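Local atomic coordinates of arginine decarboxylase (Campylobacter jejuni subsp. jejuni, PDB entry 3NZP), a protein that probably catalyses the pyridoxal-phosphate-dependent decarboxylation of arginine to agmatine, an early step in polyamine and spermidine biosynthesis. Residues Gly78-Tyr83 against Asp103-Leu108; Leu182-His187 against Thr228-His233; Leu266-Leu271 against Asp316-Ser321. One frame throughout, in Å; residues are numbered along the deposited sequence.

Contact 1 of 3, residues Gly78-Tyr83 against Asp103-Leu108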
loop_
_atom_site.group_PDB
_atom_site.type_symbol
_atom_site.label_atom_id
_atom_site.label_comp_id
_atom_site.label_asym_id
_atom_site.label_seq_id
_atom_site.Cartn_x
_atom_site.Cartn_y
_atom_site.Cartn_z
ATOM N N GLY B 78 -38.519 -4.411 -3.240
ATOM C CA GLY B 78 -37.631 -5.531 -3.458
ATOM C C GLY B 78 -36.223 -5.249 -2.972
ATOM O O GLY B 78 -35.901 -4.120 -2.579
ATOM N N PHE B 79 -35.387 -6.285 -3.010
ATOM C CA PHE B 79 -33.996 -6.197 -2.584
ATOM C C PHE B 79 -33.051 -6.755 -3.620
ATOM O O PHE B 79 -33.356 -7.737 -4.288
ATOM C CB PHE B 79 -33.789 -6.957 -1.283
ATOM C CG PHE B 79 -32.351 -7.191 -0.942
ATOM C CD1 PHE B 79 -31.719 -8.379 -1.301
ATOM C CD2 PHE B 79 -31.627 -6.225 -0.257
ATOM C CE1 PHE B 79 -30.381 -8.603 -0.976
ATOM C CE2 PHE B 79 -30.291 -6.433 0.071
ATOM C CZ PHE B 79 -29.666 -7.627 -0.286
ATOM N N ASN B 80 -31.888 -6.128 -3.743
ATOM C CA ASN B 80 -30.879 -6.565 -4.696
ATOM C C ASN B 80 -29.480 -6.229 -4.205
ATOM O O ASN B 80 -29.229 -5.134 -3.684
ATOM C CB ASN B 80 -31.120 -5.914 -6.051
ATOM C CG ASN B 80 -31.096 -6.918 -7.180
ATOM O OD1 ASN B 80 -32.151 -7.300 -7.700
ATOM N ND2 ASN B 80 -29.892 -7.375 -7.554
ATOM N N ALA B 81 -28.570 -7.183 -4.389
ATOM C CA ALA B 81 -27.173 -7.030 -3.985
ATOM C C ALA B 81 -26.260 -6.808 -5.187
ATOM O O ALA B 81 -26.442 -7.408 -6.244
ATOM C CB ALA B 81 -26.721 -8.264 -3.229
ATOM N N VAL B 82 -25.279 -5.937 -5.020
ATOM C CA VAL B 82 -24.342 -5.676 -6.092
ATOM C C VAL B 82 -22.914 -5.806 -5.562
ATOM O O VAL B 82 -22.634 -5.438 -4.415
ATOM C CB VAL B 82 -24.545 -4.271 -6.669
ATOM C CG1 VAL B 82 -23.671 -4.089 -7.891
ATOM C CG2 VAL B 82 -26.000 -4.078 -7.044
ATOM N N TYR B 83 -22.015 -6.344 -6.385
ATOM C CA TYR B 83 -20.627 -6.521 -5.963
ATOM C C TYR B 83 -19.638 -5.531 -6.549
ATOM O O TYR B 83 -19.319 -5.567 -7.732
ATOM C CB TYR B 83 -20.115 -7.920 -6.278
ATOM C CG TYR B 83 -18.627 -8.060 -5.995
ATOM C CD1 TYR B 83 -17.703 -8.178 -7.032
ATOM C CD2 TYR B 83 -18.142 -8.058 -4.686
ATOM C CE1 TYR B 83 -16.333 -8.293 -6.773
ATOM C CE2 TYR B 83 -16.773 -8.173 -4.422
ATOM C CZ TYR B 83 -15.878 -8.290 -5.470
ATOM O OH TYR B 83 -14.531 -8.409 -5.224
ATOM N N ASP B 103 -28.331 -17.247 -9.283
ATOM C CA ASP B 103 -29.651 -17.588 -8.772
ATOM C C ASP B 103 -30.238 -16.475 -7.922
ATOM O O ASP B 103 -31.441 -16.452 -7.675
ATOM C CB ASP B 103 -29.563 -18.873 -7.948
ATOM C CG ASP B 103 -29.446 -20.116 -8.811
ATOM O OD1 ASP B 103 -28.872 -21.121 -8.324
ATOM O OD2 ASP B 103 -29.937 -20.089 -9.965
ATOM N N TYR B 104 -29.395 -15.546 -7.489
ATOM C CA TYR B 104 -29.847 -14.446 -6.646
ATOM C C TYR B 104 -29.920 -13.127 -7.402
ATOM O O TYR B 104 -30.285 -12.084 -6.838
ATOM C CB TYR B 104 -28.906 -14.310 -5.458
ATOM C CG TYR B 104 -28.828 -15.554 -4.619
ATOM C CD1 TYR B 104 -29.658 -15.724 -3.512
ATOM C CD2 TYR B 104 -27.934 -16.572 -4.934
ATOM C CE1 TYR B 104 -29.594 -16.877 -2.733
ATOM C CE2 TYR B 104 -27.865 -17.729 -4.162
ATOM C CZ TYR B 104 -28.693 -17.874 -3.061
ATOM O OH TYR B 104 -28.578 -18.990 -2.272
ATOM N N ASN B 105 -29.580 -13.183 -8.685
ATOM C CA ASN B 105 -29.589 -12.002 -9.535
ATOM C C ASN B 105 -28.600 -10.969 -8.996
ATOM O O ASN B 105 -28.829 -9.755 -9.077
ATOM C CB ASN B 105 -30.979 -11.400 -9.594
ATOM C CG ASN B 105 -31.127 -10.435 -10.740
ATOM O OD1 ASN B 105 -31.727 -9.367 -10.598
ATOM N ND2 ASN B 105 -30.582 -10.805 -11.892
ATOM N N TYR B 106 -27.499 -11.474 -8.444
ATOM C CA TYR B 106 -26.442 -10.651 -7.873
ATOM C C TYR B 106 -25.774 -9.865 -9.001
ATOM O O TYR B 106 -25.358 -10.437 -10.006
ATOM C CB TYR B 106 -25.430 -11.559 -7.169
ATOM C CG TYR B 106 -24.722 -10.936 -5.989
ATOM C CD1 TYR B 106 -23.873 -9.849 -6.158
ATOM C CD2 TYR B 106 -24.897 -11.437 -4.704
ATOM C CE1 TYR B 106 -23.213 -9.271 -5.082
ATOM C CE2 TYR B 106 -24.240 -10.868 -3.614
ATOM C CZ TYR B 106 -23.398 -9.783 -3.808
ATOM O OH TYR B 106 -22.731 -9.210 -2.736
ATOM N N GLY B 107 -25.673 -8.553 -8.831
ATOM C CA GLY B 107 -25.080 -7.717 -9.859
ATOM C C GLY B 107 -23.620 -7.371 -9.646
ATOM O O GLY B 107 -22.971 -7.900 -8.747
ATOM N N LEU B 108 -23.104 -6.476 -10.488
ATOM C CA LEU B 108 -21.714 -6.049 -10.414
ATOM C C LEU B 108 -21.619 -4.537 -10.478
ATOM O O LEU B 108 -22.401 -3.875 -11.167
ATOM C CB LEU B 108 -20.893 -6.651 -11.563
ATOM C CG LEU B 108 -20.549 -8.143 -11.508
ATOM C CD1 LEU B 108 -19.829 -8.572 -12.770
ATOM C CD2 LEU B 108 -19.681 -8.402 -10.306
#

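Contact 2 of 3, residues Leu182-His187 against Thr228-His233. With PLP (pyridoxal-5'-phosphate), chain E.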
loop_
_atom_site.group_PDB
_atom_site.type_symbol
_atom_site.label_atom_id
_atom_site.label_comp_id
_atom_site.label_asym_id
_atom_site.label_seq_id
_atom_site.Cartn_x
_atom_site.Cartn_y
_atom_site.Cartn_z
ATOM N N LEU B 182 -28.607 8.895 -9.515
ATOM C CA LEU B 182 -28.071 10.146 -8.966
ATOM C C LEU B 182 -27.448 9.922 -7.594
ATOM O O LEU B 182 -28.116 9.448 -6.679
ATOM C CB LEU B 182 -29.169 11.216 -8.858
ATOM C CG LEU B 182 -29.834 11.680 -10.156
ATOM C CD1 LEU B 182 -30.778 12.822 -9.850
ATOM C CD2 LEU B 182 -28.778 12.131 -11.149
ATOM N N ARG B 183 -26.168 10.245 -7.456
ATOM C CA ARG B 183 -25.486 10.073 -6.181
ATOM C C ARG B 183 -25.792 11.282 -5.310
ATOM O O ARG B 183 -25.404 12.405 -5.631
ATOM C CB ARG B 183 -23.971 9.966 -6.383
ATOM C CG ARG B 183 -23.218 9.674 -5.110
ATOM C CD ARG B 183 -21.732 9.681 -5.327
ATOM N NE ARG B 183 -21.018 9.328 -4.105
ATOM C CZ ARG B 183 -19.699 9.416 -3.943
ATOM N NH1 ARG B 183 -19.160 9.067 -2.779
ATOM N NH2 ARG B 183 -18.917 9.854 -4.928
ATOM N N VAL B 184 -26.480 11.060 -4.202
ATOM C CA VAL B 184 -26.824 12.172 -3.340
ATOM C C VAL B 184 -25.732 12.526 -2.336
ATOM O O VAL B 184 -25.063 11.654 -1.796
ATOM C CB VAL B 184 -28.130 11.886 -2.590
ATOM C CG1 VAL B 184 -29.251 11.635 -3.603
ATOM C CG2 VAL B 184 -27.953 10.696 -1.676
ATOM N N ARG B 185 -25.554 13.821 -2.108
ATOM C CA ARG B 185 -24.575 14.321 -1.160
ATOM C C ARG B 185 -25.286 14.297 0.191
ATOM O O ARG B 185 -26.281 14.990 0.365
ATOM C CB ARG B 185 -24.202 15.755 -1.533
ATOM C CG ARG B 185 -23.217 16.436 -0.613
ATOM C CD ARG B 185 -21.796 16.031 -0.949
ATOM N NE ARG B 185 -21.354 16.528 -2.257
ATOM C CZ ARG B 185 -21.050 17.797 -2.519
ATOM N NH1 ARG B 185 -20.657 18.145 -3.742
ATOM N NH2 ARG B 185 -21.140 18.715 -1.561
ATOM N N LEU B 186 -24.811 13.491 1.140
ATOM C CA LEU B 186 -25.446 13.423 2.463
ATOM C C LEU B 186 -24.877 14.449 3.436
ATOM O O LEU B 186 -23.669 14.644 3.507
ATOM C CB LEU B 186 -25.288 12.026 3.078
ATOM C CG LEU B 186 -25.991 10.853 2.396
ATOM C CD1 LEU B 186 -25.782 9.604 3.215
ATOM C CD2 LEU B 186 -27.474 11.131 2.244
ATOM N N HIS B 187 -25.748 15.109 4.189
ATOM C CA HIS B 187 -25.286 16.091 5.160
ATOM C C HIS B 187 -25.063 15.442 6.516
ATOM O O HIS B 187 -24.782 16.134 7.493
ATOM C CB HIS B 187 -26.285 17.245 5.295
ATOM C CG HIS B 187 -25.904 18.468 4.513
ATOM N ND1 HIS B 187 -26.541 19.681 4.671
ATOM C CD2 HIS B 187 -24.946 18.668 3.575
ATOM C CE1 HIS B 187 -25.992 20.575 3.867
ATOM N NE2 HIS B 187 -25.022 19.986 3.191
ATOM N N THR B 228 -33.879 6.082 -12.290
ATOM C CA THR B 228 -34.516 5.018 -11.528
ATOM C C THR B 228 -34.021 4.782 -10.103
ATOM O O THR B 228 -34.693 4.089 -9.329
ATOM C CB THR B 228 -34.433 3.694 -12.282
ATOM O OG1 THR B 228 -33.062 3.371 -12.545
ATOM C CG2 THR B 228 -35.190 3.800 -13.575
HETATM N N MSE B 229 -32.850 5.312 -9.755
HETATM C CA MSE B 229 -32.340 5.137 -8.394
HETATM C C MSE B 229 -31.374 6.207 -7.933
HETATM O O MSE B 229 -30.694 6.841 -8.742
HETATM C CB MSE B 229 -31.664 3.770 -8.207
HETATM C CG MSE B 229 -30.343 3.609 -8.922
HETATM SE SE MSE B 229 -29.194 2.160 -8.223
HETATM C CE MSE B 229 -30.252 0.590 -8.666
ATOM N N ILE B 230 -31.358 6.420 -6.619
ATOM C CA ILE B 230 -30.437 7.356 -5.994
ATOM C C ILE B 230 -29.436 6.479 -5.235
ATOM O O ILE B 230 -29.778 5.388 -4.775
ATOM C CB ILE B 230 -31.116 8.319 -4.973
ATOM C CG1 ILE B 230 -31.801 7.551 -3.870
ATOM C CG2 ILE B 230 -32.139 9.163 -5.650
ATOM C CD1 ILE B 230 -32.316 8.478 -2.828
ATOM N N HIS B 231 -28.206 6.956 -5.107
ATOM C CA HIS B 231 -27.161 6.195 -4.447
ATOM C C HIS B 231 -26.317 7.090 -3.554
ATOM O O HIS B 231 -26.138 8.277 -3.844
ATOM C CB HIS B 231 -26.291 5.517 -5.533
ATOM C CG HIS B 231 -24.963 5.014 -5.051
ATOM N ND1 HIS B 231 -23.806 5.758 -5.153
ATOM C CD2 HIS B 231 -24.604 3.844 -4.468
ATOM C CE1 HIS B 231 -22.794 5.070 -4.654
ATOM N NE2 HIS B 231 -23.252 3.904 -4.231
ATOM N N PHE B 232 -25.827 6.525 -2.453
ATOM C CA PHE B 232 -24.949 7.245 -1.528
ATOM C C PHE B 232 -23.928 6.237 -0.987
ATOM O O PHE B 232 -24.221 5.038 -0.910
ATOM C CB PHE B 232 -25.765 7.898 -0.394
ATOM C CG PHE B 232 -26.373 6.934 0.587
ATOM C CD1 PHE B 232 -25.635 6.463 1.665
ATOM C CD2 PHE B 232 -27.687 6.501 0.440
ATOM C CE1 PHE B 232 -26.198 5.568 2.582
ATOM C CE2 PHE B 232 -28.256 5.602 1.354
ATOM C CZ PHE B 232 -27.511 5.136 2.423
ATOM N N HIS B 233 -22.713 6.693 -0.684
ATOM C CA HIS B 233 -21.691 5.795 -0.125
ATOM C C HIS B 233 -21.112 6.423 1.128
ATOM O O HIS B 233 -20.643 7.550 1.087
ATOM C CB HIS B 233 -20.545 5.501 -1.131
ATOM C CG HIS B 233 -19.528 4.508 -0.625
ATOM N ND1 HIS B 233 -19.850 3.212 -0.267
ATOM C CD2 HIS B 233 -18.201 4.636 -0.386
ATOM C CE1 HIS B 233 -18.770 2.591 0.174
ATOM N NE2 HIS B 233 -17.757 3.432 0.111
HETATM N N1 PLP E . -19.962 1.233 -3.226
HETATM C C2 PLP E . -19.212 2.186 -3.789
HETATM C C2A PLP E . -19.880 3.244 -4.625
HETATM C C3 PLP E . -17.796 2.182 -3.614
HETATM O O3 PLP E . -17.020 3.155 -4.195
HETATM C C4 PLP E . -17.204 1.137 -2.783
HETATM C C4A PLP E . -15.746 1.084 -2.553
HETATM C C5 PLP E . -18.086 0.141 -2.212
HETATM C C6 PLP E . -19.462 0.245 -2.460
HETATM C C5A PLP E . -17.555 -1.004 -1.337
HETATM O O4P PLP E . -17.801 -0.757 0.060
HETATM P P PLP E . -17.228 -2.017 0.906
HETATM O O1P PLP E . -17.722 -1.914 2.291
HETATM O O2P PLP E . -17.721 -3.408 0.285
HETATM O O3P PLP E . -15.629 -1.981 0.923
HETATM O O HOH W 1 -22.137 10.041 -1.117
#

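Contact 3 of 3, residues Leu266-Leu271 against Asp316-Ser321. With PLP (pyridoxal-5'-phosphate), chain E.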
loop_
_atom_site.group_PDB
_atom_site.type_symbol
_atom_site.label_atom_id
_atom_site.label_comp_id
_atom_site.label_asym_id
_atom_site.label_seq_id
_atom_site.Cartn_x
_atom_site.Cartn_y
_atom_site.Cartn_z
ATOM N N LEU B 266 -38.214 6.738 -10.336
ATOM C CA LEU B 266 -37.297 6.564 -9.231
ATOM C C LEU B 266 -37.944 5.593 -8.246
ATOM O O LEU B 266 -38.868 5.951 -7.516
ATOM C CB LEU B 266 -37.030 7.906 -8.562
ATOM C CG LEU B 266 -36.287 7.882 -7.224
ATOM C CD1 LEU B 266 -34.990 7.085 -7.334
ATOM C CD2 LEU B 266 -36.021 9.319 -6.807
ATOM N N LYS B 267 -37.450 4.360 -8.240
ATOM C CA LYS B 267 -38.001 3.331 -7.390
ATOM C C LYS B 267 -36.975 2.515 -6.617
ATOM O O LYS B 267 -37.280 1.415 -6.137
ATOM C CB LYS B 267 -38.869 2.400 -8.229
ATOM C CG LYS B 267 -40.003 3.113 -8.947
ATOM C CD LYS B 267 -40.918 2.118 -9.641
ATOM C CE LYS B 267 -42.042 2.816 -10.374
ATOM N NZ LYS B 267 -43.034 1.801 -10.817
ATOM N N ALA B 268 -35.764 3.038 -6.484
ATOM C CA ALA B 268 -34.752 2.311 -5.742
ATOM C C ALA B 268 -33.746 3.212 -5.059
ATOM O O ALA B 268 -33.486 4.327 -5.500
ATOM C CB ALA B 268 -34.031 1.319 -6.651
ATOM N N ILE B 269 -33.205 2.712 -3.955
ATOM C CA ILE B 269 -32.203 3.432 -3.203
ATOM C C ILE B 269 -31.003 2.502 -3.049
ATOM O O ILE B 269 -31.137 1.342 -2.640
ATOM C CB ILE B 269 -32.725 3.861 -1.818
ATOM C CG1 ILE B 269 -33.813 4.923 -1.963
ATOM C CG2 ILE B 269 -31.604 4.451 -1.009
ATOM C CD1 ILE B 269 -34.346 5.442 -0.638
ATOM N N ASN B 270 -29.832 3.011 -3.413
ATOM C CA ASN B 270 -28.602 2.234 -3.320
ATOM C C ASN B 270 -27.836 2.722 -2.099
ATOM O O ASN B 270 -27.318 3.844 -2.103
ATOM C CB ASN B 270 -27.767 2.446 -4.583
ATOM C CG ASN B 270 -26.645 1.438 -4.719
ATOM O OD1 ASN B 270 -25.885 1.202 -3.766
ATOM N ND2 ASN B 270 -26.521 0.844 -5.903
ATOM N N LEU B 271 -27.767 1.886 -1.062
ATOM C CA LEU B 271 -27.065 2.234 0.184
ATOM C C LEU B 271 -25.555 2.189 0.047
ATOM O O LEU B 271 -24.834 2.685 0.910
ATOM C CB LEU B 271 -27.444 1.270 1.295
ATOM C CG LEU B 271 -28.931 1.050 1.447
ATOM C CD1 LEU B 271 -29.169 0.067 2.575
ATOM C CD2 LEU B 271 -29.596 2.387 1.724
ATOM N N ASP B 316 -36.955 0.176 -3.677
ATOM C CA ASP B 316 -36.260 -1.093 -3.820
ATOM C C ASP B 316 -34.919 -0.927 -3.150
ATOM O O ASP B 316 -34.229 0.066 -3.356
ATOM C CB ASP B 316 -36.076 -1.442 -5.291
ATOM C CG ASP B 316 -37.339 -2.033 -5.908
ATOM O OD1 ASP B 316 -37.527 -1.902 -7.140
ATOM O OD2 ASP B 316 -38.139 -2.644 -5.158
ATOM N N ILE B 317 -34.548 -1.900 -2.338
ATOM C CA ILE B 317 -33.289 -1.816 -1.628
ATOM C C ILE B 317 -32.126 -2.347 -2.451
ATOM O O ILE B 317 -32.196 -3.448 -2.979
ATOM C CB ILE B 317 -33.371 -2.589 -0.318
ATOM C CG1 ILE B 317 -34.482 -2.005 0.554
ATOM C CG2 ILE B 317 -32.024 -2.562 0.373
ATOM C CD1 ILE B 317 -34.757 -2.782 1.805
ATOM N N PHE B 318 -31.064 -1.552 -2.560
ATOM C CA PHE B 318 -29.854 -1.948 -3.284
ATOM C C PHE B 318 -28.629 -1.727 -2.403
ATOM O O PHE B 318 -28.377 -0.596 -1.973
ATOM C CB PHE B 318 -29.671 -1.104 -4.542
ATOM C CG PHE B 318 -30.245 -1.711 -5.778
ATOM C CD1 PHE B 318 -31.619 -1.777 -5.960
ATOM C CD2 PHE B 318 -29.416 -2.225 -6.766
ATOM C CE1 PHE B 318 -32.154 -2.341 -7.114
ATOM C CE2 PHE B 318 -29.946 -2.791 -7.919
ATOM C CZ PHE B 318 -31.317 -2.850 -8.089
ATOM N N ILE B 319 -27.871 -2.787 -2.126
ATOM C CA ILE B 319 -26.657 -2.637 -1.319
ATOM C C ILE B 319 -25.443 -3.063 -2.142
ATOM O O ILE B 319 -25.534 -3.966 -2.975
ATOM C CB ILE B 319 -26.672 -3.487 -0.038
ATOM C CG1 ILE B 319 -26.662 -4.962 -0.390
ATOM C CG2 ILE B 319 -27.895 -3.202 0.789
ATOM C CD1 ILE B 319 -26.436 -5.832 0.791
ATOM N N GLU B 320 -24.309 -2.398 -1.930
ATOM C CA GLU B 320 -23.089 -2.733 -2.663
ATOM C C GLU B 320 -21.986 -3.142 -1.675
ATOM O O GLU B 320 -20.868 -2.634 -1.716
ATOM C CB GLU B 320 -22.634 -1.545 -3.522
ATOM C CG GLU B 320 -23.730 -0.949 -4.407
ATOM C CD GLU B 320 -23.247 0.222 -5.278
ATOM O OE1 GLU B 320 -22.349 0.972 -4.841
ATOM O OE2 GLU B 320 -23.780 0.400 -6.400
ATOM N N SER B 321 -22.327 -4.070 -0.787
ATOM C CA SER B 321 -21.407 -4.573 0.216
ATOM C C SER B 321 -20.474 -5.577 -0.423
ATOM O O SER B 321 -20.879 -6.696 -0.746
ATOM C CB SER B 321 -22.184 -5.255 1.333
ATOM O OG SER B 321 -23.207 -4.397 1.804
HETATM N N1 PLP E . -19.962 1.233 -3.226
HETATM C C2 PLP E . -19.212 2.186 -3.789
HETATM C C2A PLP E . -19.880 3.244 -4.625
HETATM C C3 PLP E . -17.796 2.182 -3.614
HETATM O O3 PLP E . -17.020 3.155 -4.195
HETATM C C4 PLP E . -17.204 1.137 -2.783
HETATM C C4A PLP E . -15.746 1.084 -2.553
HETATM C C5 PLP E . -18.086 0.141 -2.212
HETATM C C6 PLP E . -19.462 0.245 -2.460
HETATM C C5A PLP E . -17.555 -1.004 -1.337
HETATM O O4P PLP E . -17.801 -0.757 0.060
HETATM P P PLP E . -17.228 -2.017 0.906
HETATM O O1P PLP E . -17.722 -1.914 2.291
HETATM O O2P PLP E . -17.721 -3.408 0.285
HETATM O O3P PLP E . -15.629 -1.981 0.923
#

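Contact 1 of 3, residues Gly78-Tyr83 against Asp103-Leu108
Ala81 and Tyr106 meet as methyl against ring: CB of Ala81 stands over one face of the Tyr106 ring, 3.8 Å from the centroid and slightly displaced toward the rim at CE2 and CZ, a CH-pi contact. CG of Tyr106 lies roughly anti to the backbone N (chi1 -150°), on the side of the carbonyl carbon. The ring edge at CE1 faces the backbone of Tyr83, whose N lies near the ring plane, and Tyr106 CE1 also touches Tyr83 CB at 3.6 Å. The Tyr83 ring is met differently, at its edge and in its plane, by a methyl of Leu108; Tyr83 CD1 and Leu108 CD2 are 3.8 Å apart, and the Tyr83 hydroxyl is bonded to Asn88 O. These are the first two strands of the closed eight-stranded barrel of the pyridoxal-binding domain: strands 79-84 and 107-110, joined through helix 91-100, form a parallel beta-alpha-beta unit of a TIM-barrel fold. Gly107 is bonded through both its N and its O, giving its N to Ala81 O at 2.9 Å and taking Tyr83 N on its O at 3.0 Å, the residues on either side of Val82. Val82 lays CG1 against the backbone of Gly107 and Leu108. Before the strand pairing begins, Asn80 ND2 donates to Asn105 O at 3.0 Å from above the carbonyl plane, while the two side-chain amides stand 78° apart.

Contact 2 of 3, residues Leu182-His187 against Thr228-His233
The cofactor pocket of this TIM-barrel domain is built in part where Arg183 and His231 pair across the parallel strands 179-183 and 227-231, with His233 just beyond the second strand. The backbones are joined by three bonds: Leu182 N to O of Met229, present as selenomethionine, His231 N to Leu182 O at 2.9 Å, and Val184 N to His231 O at 2.8 Å. The last of these nearly continues the C=O direction, and the same His231 O also receives a CA-H contact from Arg183. On the face shared by Arg183 and His231, CG of Arg183 comes within 4.0 Å of His231 ND1, the guanidinium and imidazole planes inclined at 47°. The arginine chain is extended from CG to NE; NH1 lies near His233 CB, and NH2 forms a salt bridge with Glu158 OE1. The other side is apolar. Val184 sets CG1 against Ile230 CB and CG2 against Phe232 CB, while CD1 of Leu186 approaches CD1 of the Phe232 ring at 3.5 Å; helices 208-220 and 242-260 pack over this side. PLP meets the two histidines in contrasting ways. The edge of His231 touches the methyl C2A, with CE1 3.4 Å from it, whereas His233 presents a face to the pyridine ring, its CE1 lying 3.5 Å from PLP C5. A hydrogen bond between His233 ND1 and Gly273 N fixes the turn of that imidazole, and a weak one ties His231 NE2 to Glu320 OE1. The cofactor ring thus has the face of one imidazole against it and the edge of another at its methyl, while the charge of the nearby arginine is probably offset by Glu158.

Contact 3 of 3, residues Leu266-Leu271 against Asp316-Ser321
Asn270 and Glu320 supply the polar side-chain link between strand 268-271 and the residues that follow strand 316-319. Asn270 ND2 donates to Glu320 OE2 at 2.8 Å, reaching the oxygen from above the carboxylate plane, 57° out of it. The two side chains cross at about a right angle, and the amide and carboxylate planes are 83° apart. The Glu320 chain is extended beyond CG. Its other oxygen, OE1, lies 2.9 Å from PLP N1, as in the related ornithine decarboxylases, where a glutamate faces the pyridine nitrogen. Thr130 OG1 also binds OE2, while Asn270 OD1 is taken by Gly272 N; Asn270 is thus a second-shell residue for the cofactor ring.

The backbone bonds run in parallel register. Asp316 N reaches Lys267 O, Ile269 N meets Asp316 O, Phe318 N meets Ile269 O at 2.9 Å, and Leu271 N meets Phe318 O at 2.7 Å. Phe318 O also receives a CA-H contact from Asn270.

Apolar contacts add to this. On the face of Ala268, Asn270 and Phe318, CB of Ala268 touches Phe318 CD1 at 4.0 Å, obliquely to the ring. Leu271 sends CD1 to Ile319 CG2, 3.9 Å away.

Within the barrel the axes of the short strand segments 268-271 and 316-319 are inclined at 23°, in parallel. Strand 227-231 lies beside 268-272, with Met229 touching both Ala268 and Phe318, whereas strand 79-84 lies beside 316-319 and closes the barrel, Gly78 N binding Asp316 OD2. Helix 242-260 packs on Ile269 and Leu271, and helix 292-309 covers Leu271 and Ile317.

Contact 3 sits between the other two in the closed barrel, its centre about 10 Å from those of contacts 1 and 2. Strand 79-84 borders 316-319, where Gly78 O probably accepts Ile317 N; strand 227-231 borders 268-272, where Ile230 O probably accepts Asn270 N at 2.7 Å. Contacts 1 and 2 do not touch, their nearest atoms being about 7 Å apart. Both contact 2 and contact 3 reach PLP, from the histidines and from Glu320 respectively, whereas Tyr83 of contact 1 stays about 7 Å from it, side chain to cofactor, and lies beside Gly322, whose N is hydrogen-bonded to PLP.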